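Local coordinates for bifunctional protein FolD (Thermus thermophilus, PDB 6V6Y) that probably oxidises 5,10-methylenetetrahydrofolate with NADP+ and then hydrolyses the methenyl product to 10-formyltetrahydrofolate, as a homodimer, at residues L6-E18 with G141-L153. Numbering follows the deposited sequence.
Sequences LSGHEAAEAVYEE and GVVRLLKHYGVDL
Two nearly perpendicular helices meet where the catalytic domain packs on the NAD(P)-binding domain: R144 and H148 meet A11 and E18 between the helices, while Y149, just past one helix, reaches S7, the N-cap of the other. The axes of 8-18 and 141-148 come within 9.8 Å and make an angle of 100°. R144 and E18 form a two-pronged salt bridge with two hydrogen bonds. R144 NH2 lies 2.8 Å from E18 OE1, and R144 NH1 the same distance from E18 OE2. OE2 is met on its syn side, whereas OE1 is met from above the carboxylate plane. The carboxylate and guanidinium planes are 34° apart. V15 CG2 covers one face of the guanidinium, 3.7 Å from R144 CZ. R144 NE donates to a water, which donates in turn to A11 O, so the water ties R144 NE to the backbone of A11. Were R144 an alanine, E18 would probably lose its cationic mate, the water its NE donor, and V15 CG2 the guanidinium it covers.

L6 and S7 link the short strand 4-5, outermost in the Rossmann-type sheet within this chain, to helix 8-24. The first helix of the catalytic domain thus starts beside the nucleotide-binding domain. At the crossing, A11 sits over the H148 ring: A11 CA is 3.8 Å from the H148 ring centroid, in a CH-pi contact. H148 CG is anti to the backbone N (chi1 174°), which lays the ring against this small residue. Y149 follows the helix end, where G150 is the C-prime residue of a Schellman motif. Y149 OH donates to S7 O over 2.8 Å, in the carbonyl plane and on a lone pair. L6 CD2 lies 3.5 Å from Y149 CD2, the two side chains running in opposite directions. L145 CD1 reaches G8 CA. M260 of helix 257-276 touches both A11 and R144.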
ATOM      1  N   LEU A   6      25.124  12.933   2.286  1.00 47.50           N
ATOM      2  CA  LEU A   6      24.496  12.494   1.038  1.00 48.78           C
ATOM      3  C   LEU A   6      23.794  13.696   0.442  1.00 50.34           C
ATOM      4  O   LEU A   6      22.644  14.000   0.775  1.00 46.22           O
ATOM      5  CB  LEU A   6      23.510  11.358   1.267  1.00 47.04           C
ATOM      6  CG  LEU A   6      23.988  10.116   2.001  1.00 47.23           C
ATOM      7  CD1 LEU A   6      23.160   9.944   3.251  1.00 49.47           C
ATOM      8  CD2 LEU A   6      23.880   8.901   1.111  1.00 52.02           C
ATOM      9  N   SER A   7      24.492  14.383  -0.458  1.00 44.82           N
ATOM     10  CA  SER A   7      23.923  15.562  -1.081  1.00 43.95           C
ATOM     11  C   SER A   7      22.851  15.164  -2.091  1.00 44.27           C
ATOM     12  O   SER A   7      23.063  14.278  -2.927  1.00 46.70           O
ATOM     13  CB  SER A   7      25.013  16.376  -1.771  1.00 45.24           C
ATOM     14  OG  SER A   7      24.421  17.384  -2.580  1.00 49.66           O
ATOM     15  N   GLY A   8      21.699  15.829  -2.025  1.00 41.51           N
ATOM     16  CA  GLY A   8      20.668  15.589  -3.021  1.00 44.59           C
ATOM     17  C   GLY A   8      20.952  16.228  -4.365  1.00 46.38           C
ATOM     18  O   GLY A   8      20.523  15.702  -5.401  1.00 45.64           O
ATOM     19  N   HIS A   9      21.693  17.349  -4.377  1.00 49.97           N
ATOM     20  CA  HIS A   9      21.975  18.050  -5.633  1.00 48.11           C
ATOM     21  C   HIS A   9      22.788  17.176  -6.583  1.00 47.13           C
ATOM     22  O   HIS A   9      22.475  17.090  -7.777  1.00 44.10           O
ATOM     23  CB  HIS A   9      22.684  19.385  -5.344  1.00 42.99           C
ATOM     24  CG  HIS A   9      21.783  20.408  -4.709  1.00 46.01           C
ATOM     25  ND1 HIS A   9      21.971  20.879  -3.424  1.00 49.70           N
ATOM     26  CD2 HIS A   9      20.648  20.998  -5.159  1.00 44.87           C
ATOM     27  CE1 HIS A   9      21.010  21.742  -3.126  1.00 44.80           C
ATOM     28  NE2 HIS A   9      20.195  21.832  -4.161  1.00 42.75           N
ATOM     29  N   GLU A  10      23.792  16.465  -6.061  1.00 43.60           N
ATOM     30  CA  GLU A  10      24.580  15.586  -6.917  1.00 47.28           C
ATOM     31  C   GLU A  10      23.724  14.464  -7.484  1.00 45.86           C
ATOM     32  O   GLU A  10      23.840  14.123  -8.666  1.00 46.85           O
ATOM     33  CB  GLU A  10      25.778  15.024  -6.144  1.00 47.14           C
ATOM     34  CG  GLU A  10      26.823  16.085  -5.751  1.00 52.10           C
ATOM     35  CD  GLU A  10      27.047  17.112  -6.857  1.00 59.00           C
ATOM     36  OE1 GLU A  10      27.638  16.732  -7.903  1.00 60.46           O
ATOM     37  OE2 GLU A  10      26.624  18.288  -6.685  1.00 54.63           O
ATOM     38  N   ALA A  11      22.857  13.873  -6.657  1.00 45.03           N
ATOM     39  CA  ALA A  11      21.976  12.825  -7.162  1.00 46.61           C
ATOM     40  C   ALA A  11      20.916  13.396  -8.094  1.00 45.35           C
ATOM     41  O   ALA A  11      20.565  12.770  -9.100  1.00 44.54           O
ATOM     42  CB  ALA A  11      21.318  12.073  -6.004  1.00 45.51           C
ATOM     43  N   ALA A  12      20.388  14.583  -7.777  1.00 45.66           N
ATOM     44  CA  ALA A  12      19.382  15.186  -8.649  1.00 43.80           C
ATOM     45  C   ALA A  12      19.959  15.485 -10.026  1.00 49.60           C
ATOM     46  O   ALA A  12      19.262  15.354 -11.041  1.00 47.18           O
ATOM     47  CB  ALA A  12      18.832  16.465  -8.015  1.00 43.19           C
ATOM     48  N   GLU A  13      21.239  15.888 -10.076  1.00 50.06           N
ATOM     49  CA  GLU A  13      21.862  16.231 -11.354  1.00 51.25           C
ATOM     50  C   GLU A  13      21.925  15.018 -12.270  1.00 49.71           C
ATOM     51  O   GLU A  13      21.708  15.137 -13.478  1.00 49.54           O
ATOM     52  CB  GLU A  13      23.267  16.810 -11.135  1.00 51.13           C
ATOM     53  CG  GLU A  13      23.816  17.578 -12.311  1.00 52.09           C
ATOM     54  CD  GLU A  13      22.884  18.709 -12.738  1.00 60.27           C
ATOM     55  OE1 GLU A  13      22.663  18.876 -13.961  1.00 60.94           O
ATOM     56  OE2 GLU A  13      22.355  19.423 -11.850  1.00 54.80           O
ATOM     57  N   ALA A  14      22.203  13.835 -11.718  1.00 48.63           N
ATOM     58  CA  ALA A  14      22.157  12.639 -12.557  1.00 50.91           C
ATOM     59  C   ALA A  14      20.760  12.420 -13.142  1.00 49.12           C
ATOM     60  O   ALA A  14      20.628  11.986 -14.296  1.00 50.80           O
ATOM     61  CB  ALA A  14      22.623  11.412 -11.774  1.00 40.52           C
ATOM     62  N   VAL A  15      19.701  12.735 -12.384  1.00 48.43           N
ATOM     63  CA  VAL A  15      18.349  12.625 -12.946  1.00 48.70           C
ATOM     64  C   VAL A  15      18.144  13.650 -14.056  1.00 49.59           C
ATOM     65  O   VAL A  15      17.561  13.345 -15.104  1.00 46.89           O
ATOM     66  CB  VAL A  15      17.264  12.785 -11.861  1.00 46.97           C
ATOM     67  CG1 VAL A  15      15.848  12.764 -12.517  1.00 41.58           C
ATOM     68  CG2 VAL A  15      17.382  11.717 -10.779  1.00 44.74           C
ATOM     69  N   TYR A  16      18.596  14.890 -13.829  1.00 50.79           N
ATOM     70  CA  TYR A  16      18.392  15.959 -14.801  1.00 50.00           C
ATOM     71  C   TYR A  16      19.157  15.688 -16.085  1.00 52.67           C
ATOM     72  O   TYR A  16      18.663  15.980 -17.179  1.00 55.60           O
ATOM     73  CB  TYR A  16      18.819  17.294 -14.199  1.00 49.47           C
ATOM     74  CG  TYR A  16      17.884  17.803 -13.124  1.00 51.34           C
ATOM     75  CD1 TYR A  16      16.504  17.618 -13.219  1.00 46.96           C
ATOM     76  CD2 TYR A  16      18.380  18.461 -12.005  1.00 50.25           C
ATOM     77  CE1 TYR A  16      15.652  18.084 -12.226  1.00 45.02           C
ATOM     78  CE2 TYR A  16      17.538  18.931 -11.017  1.00 50.01           C
ATOM     79  CZ  TYR A  16      16.179  18.742 -11.135  1.00 45.05           C
ATOM     80  OH  TYR A  16      15.358  19.221 -10.147  1.00 45.01           O
ATOM     81  N   GLU A  17      20.370  15.143 -15.967  1.00 55.09           N
ATOM     82  CA  GLU A  17      21.133  14.716 -17.133  1.00 53.57           C
ATOM     83  C   GLU A  17      20.371  13.659 -17.926  1.00 56.89           C
ATOM     84  O   GLU A  17      20.289  13.732 -19.160  1.00 56.69           O
ATOM     85  CB  GLU A  17      22.495  14.191 -16.679  1.00 52.81           C
ATOM     86  CG  GLU A  17      23.711  14.711 -17.439  1.00 65.10           C
ATOM     87  CD  GLU A  17      23.663  16.202 -17.745  1.00 67.39           C
ATOM     88  OE1 GLU A  17      23.521  17.010 -16.796  1.00 69.76           O
ATOM     89  OE2 GLU A  17      23.778  16.555 -18.939  1.00 64.05           O
ATOM     90  N   GLU A  18      19.788  12.670 -17.230  1.00 53.07           N
ATOM     91  CA  GLU A  18      18.952  11.674 -17.905  1.00 51.93           C
ATOM     92  C   GLU A  18      17.778  12.321 -18.629  1.00 57.41           C
ATOM     93  O   GLU A  18      17.417  11.907 -19.742  1.00 56.84           O
ATOM     94  CB  GLU A  18      18.438  10.634 -16.907  1.00 51.96           C
ATOM     95  CG  GLU A  18      19.435   9.505 -16.654  1.00 57.32           C
ATOM     96  CD  GLU A  18      19.209   8.744 -15.352  1.00 56.87           C
ATOM     97  OE1 GLU A  18      20.215   8.302 -14.752  1.00 56.86           O
ATOM     98  OE2 GLU A  18      18.038   8.581 -14.937  1.00 56.70           O
ATOM     99  N   GLY A 141      12.297   9.842  -4.815  1.00 38.63           N
ATOM    100  CA  GLY A 141      13.561  10.531  -4.651  1.00 42.06           C
ATOM    101  C   GLY A 141      14.416   9.894  -3.577  1.00 41.84           C
ATOM    102  O   GLY A 141      15.643   9.849  -3.689  1.00 40.26           O
ATOM    103  N   VAL A 142      13.777   9.379  -2.526  1.00 42.19           N
ATOM    104  CA  VAL A 142      14.521   8.710  -1.464  1.00 38.48           C
ATOM    105  C   VAL A 142      15.128   7.411  -1.979  1.00 39.52           C
ATOM    106  O   VAL A 142      16.316   7.144  -1.785  1.00 42.27           O
ATOM    107  CB  VAL A 142      13.603   8.488  -0.255  1.00 37.89           C
ATOM    108  CG1 VAL A 142      14.204   7.496   0.702  1.00 32.04           C
ATOM    109  CG2 VAL A 142      13.314   9.859   0.399  1.00 35.51           C
ATOM    110  N   VAL A 143      14.334   6.596  -2.675  1.00 41.42           N
ATOM    111  CA  VAL A 143      14.867   5.356  -3.240  1.00 42.37           C
ATOM    112  C   VAL A 143      16.012   5.663  -4.206  1.00 43.96           C
ATOM    113  O   VAL A 143      17.112   5.104  -4.097  1.00 40.60           O
ATOM    114  CB  VAL A 143      13.744   4.545  -3.923  1.00 41.09           C
ATOM    115  CG1 VAL A 143      14.326   3.335  -4.625  1.00 38.15           C
ATOM    116  CG2 VAL A 143      12.699   4.083  -2.898  1.00 42.09           C
ATOM    117  N   ARG A 144      15.779   6.582  -5.153  1.00 43.34           N
ATOM    118  CA  ARG A 144      16.813   6.906  -6.134  1.00 42.02           C
ATOM    119  C   ARG A 144      18.071   7.434  -5.462  1.00 40.95           C
ATOM    120  O   ARG A 144      19.189   7.048  -5.829  1.00 40.88           O
ATOM    121  CB  ARG A 144      16.284   7.918  -7.148  1.00 47.25           C
ATOM    122  CG  ARG A 144      17.366   8.514  -8.041  1.00 45.37           C
ATOM    123  CD  ARG A 144      17.428   7.829  -9.391  1.00 45.05           C
ATOM    124  NE  ARG A 144      18.607   8.246 -10.144  1.00 46.71           N
ATOM    125  CZ  ARG A 144      18.658   8.345 -11.468  1.00 49.81           C
ATOM    126  NH1 ARG A 144      17.578   8.064 -12.199  1.00 48.80           N
ATOM    127  NH2 ARG A 144      19.788   8.737 -12.063  1.00 49.04           N
ATOM    128  N   LEU A 145      17.910   8.297  -4.456  1.00 42.41           N
ATOM    129  CA  LEU A 145      19.073   8.815  -3.743  1.00 42.08           C
ATOM    130  C   LEU A 145      19.897   7.683  -3.137  1.00 46.16           C
ATOM    131  O   LEU A 145      21.129   7.662  -3.274  1.00 46.62           O
ATOM    132  CB  LEU A 145      18.641   9.813  -2.671  1.00 41.36           C
ATOM    133  CG  LEU A 145      19.768  10.487  -1.874  1.00 46.93           C
ATOM    134  CD1 LEU A 145      19.376  11.901  -1.527  1.00 46.43           C
ATOM    135  CD2 LEU A 145      20.088   9.704  -0.587  1.00 45.52           C
ATOM    136  N   LEU A 146      19.236   6.727  -2.458  1.00 43.10           N
ATOM    137  CA  LEU A 146      19.977   5.627  -1.841  1.00 42.66           C
ATOM    138  C   LEU A 146      20.697   4.789  -2.890  1.00 42.03           C
ATOM    139  O   LEU A 146      21.857   4.398  -2.698  1.00 41.09           O
ATOM    140  CB  LEU A 146      19.047   4.745  -1.009  1.00 39.07           C
ATOM    141  CG  LEU A 146      18.431   5.395   0.233  1.00 43.24           C
ATOM    142  CD1 LEU A 146      17.129   4.665   0.675  1.00 44.07           C
ATOM    143  CD2 LEU A 146      19.427   5.436   1.374  1.00 35.62           C
ATOM    144  N   LYS A 147      20.024   4.490  -3.999  1.00 42.37           N
ATOM    145  CA  LYS A 147      20.678   3.717  -5.046  1.00 43.27           C
ATOM    146  C   LYS A 147      21.793   4.514  -5.708  1.00 45.43           C
ATOM    147  O   LYS A 147      22.802   3.935  -6.122  1.00 46.89           O
ATOM    148  CB  LYS A 147      19.659   3.259  -6.086  1.00 39.09           C
ATOM    149  CG  LYS A 147      18.722   2.141  -5.584  1.00 46.86           C
ATOM    150  CD  LYS A 147      17.600   1.881  -6.562  1.00 48.68           C
ATOM    151  CE  LYS A 147      17.673   0.482  -7.165  1.00 49.84           C
ATOM    152  NZ  LYS A 147      16.430   0.232  -7.973  1.00 52.49           N
ATOM    153  N   HIS A 148      21.633   5.834  -5.819  1.00 45.25           N
ATOM    154  CA  HIS A 148      22.703   6.644  -6.388  1.00 49.05           C
ATOM    155  C   HIS A 148      23.974   6.484  -5.577  1.00 45.74           C
ATOM    156  O   HIS A 148      25.053   6.285  -6.134  1.00 50.66           O
ATOM    157  CB  HIS A 148      22.289   8.115  -6.462  1.00 44.65           C
ATOM    158  CG  HIS A 148      23.388   9.025  -6.915  1.00 49.68           C
ATOM    159  ND1 HIS A 148      23.587   9.351  -8.241  1.00 44.72           N
ATOM    160  CD2 HIS A 148      24.360   9.666  -6.218  1.00 50.38           C
ATOM    161  CE1 HIS A 148      24.633  10.152  -8.340  1.00 51.80           C
ATOM    162  NE2 HIS A 148      25.120  10.361  -7.127  1.00 49.67           N
ATOM    163  N   TYR A 149      23.862   6.504  -4.253  1.00 49.77           N
ATOM    164  CA  TYR A 149      25.033   6.427  -3.396  1.00 50.00           C
ATOM    165  C   TYR A 149      25.460   4.993  -3.082  1.00 49.44           C
ATOM    166  O   TYR A 149      26.207   4.784  -2.116  1.00 46.42           O
ATOM    167  CB  TYR A 149      24.792   7.220  -2.110  1.00 50.92           C
ATOM    168  CG  TYR A 149      24.942   8.702  -2.349  1.00 51.98           C
ATOM    169  CD1 TYR A 149      26.201   9.261  -2.620  1.00 53.22           C
ATOM    170  CD2 TYR A 149      23.831   9.546  -2.356  1.00 47.76           C
ATOM    171  CE1 TYR A 149      26.355  10.631  -2.868  1.00 50.36           C
ATOM    172  CE2 TYR A 149      23.974  10.923  -2.597  1.00 51.71           C
ATOM    173  CZ  TYR A 149      25.247  11.456  -2.851  1.00 50.71           C
ATOM    174  OH  TYR A 149      25.400  12.811  -3.096  1.00 52.74           O
ATOM    175  N   GLY A 150      25.015   4.012  -3.871  1.00 45.51           N
ATOM    176  CA  GLY A 150      25.531   2.666  -3.745  1.00 46.83           C
ATOM    177  C   GLY A 150      24.911   1.785  -2.671  1.00 49.06           C
ATOM    178  O   GLY A 150      25.476   0.727  -2.368  1.00 47.36           O
ATOM    179  N   VAL A 151      23.776   2.159  -2.085  1.00 47.50           N
ATOM    180  CA  VAL A 151      23.131   1.280  -1.107  1.00 46.71           C
ATOM    181  C   VAL A 151      22.423   0.156  -1.856  1.00 46.56           C
ATOM    182  O   VAL A 151      21.611   0.409  -2.751  1.00 45.63           O
ATOM    183  CB  VAL A 151      22.148   2.051  -0.212  1.00 46.42           C
ATOM    184  CG1 VAL A 151      21.684   1.167   0.953  1.00 42.78           C
ATOM    185  CG2 VAL A 151      22.784   3.328   0.305  1.00 43.78           C
ATOM    186  N   ASP A 152      22.756  -1.086  -1.514  1.00 49.03           N
ATOM    187  CA  ASP A 152      22.064  -2.273  -2.020  1.00 49.82           C
ATOM    188  C   ASP A 152      20.944  -2.586  -1.029  1.00 48.08           C
ATOM    189  O   ASP A 152      21.196  -3.071   0.077  1.00 47.52           O
ATOM    190  CB  ASP A 152      23.042  -3.436  -2.168  1.00 49.50           C
ATOM    191  CG  ASP A 152      22.379  -4.720  -2.658  1.00 52.82           C
ATOM    192  OD1 ASP A 152      21.153  -4.739  -2.908  1.00 52.74           O
ATOM    193  OD2 ASP A 152      23.093  -5.735  -2.791  1.00 57.54           O
ATOM    194  N   LEU A 153      19.703  -2.288  -1.419  1.00 46.38           N
ATOM    195  CA  LEU A 153      18.583  -2.342  -0.483  1.00 44.50           C
ATOM    196  C   LEU A 153      18.052  -3.752  -0.252  1.00 46.67           C
ATOM    197  O   LEU A 153      17.307  -3.960   0.717  1.00 43.49           O
ATOM    198  CB  LEU A 153      17.453  -1.440  -0.980  1.00 42.53           C
ATOM    199  CG  LEU A 153      17.756   0.063  -0.978  1.00 43.22           C
ATOM    200  CD1 LEU A 153      16.713   0.848  -1.795  1.00 44.72           C
ATOM    201  CD2 LEU A 153      17.854   0.589   0.431  1.00 43.80           C
TER
HETATM  202  O   HOH W   1      20.626   9.861  -8.805  1.00 49.80           O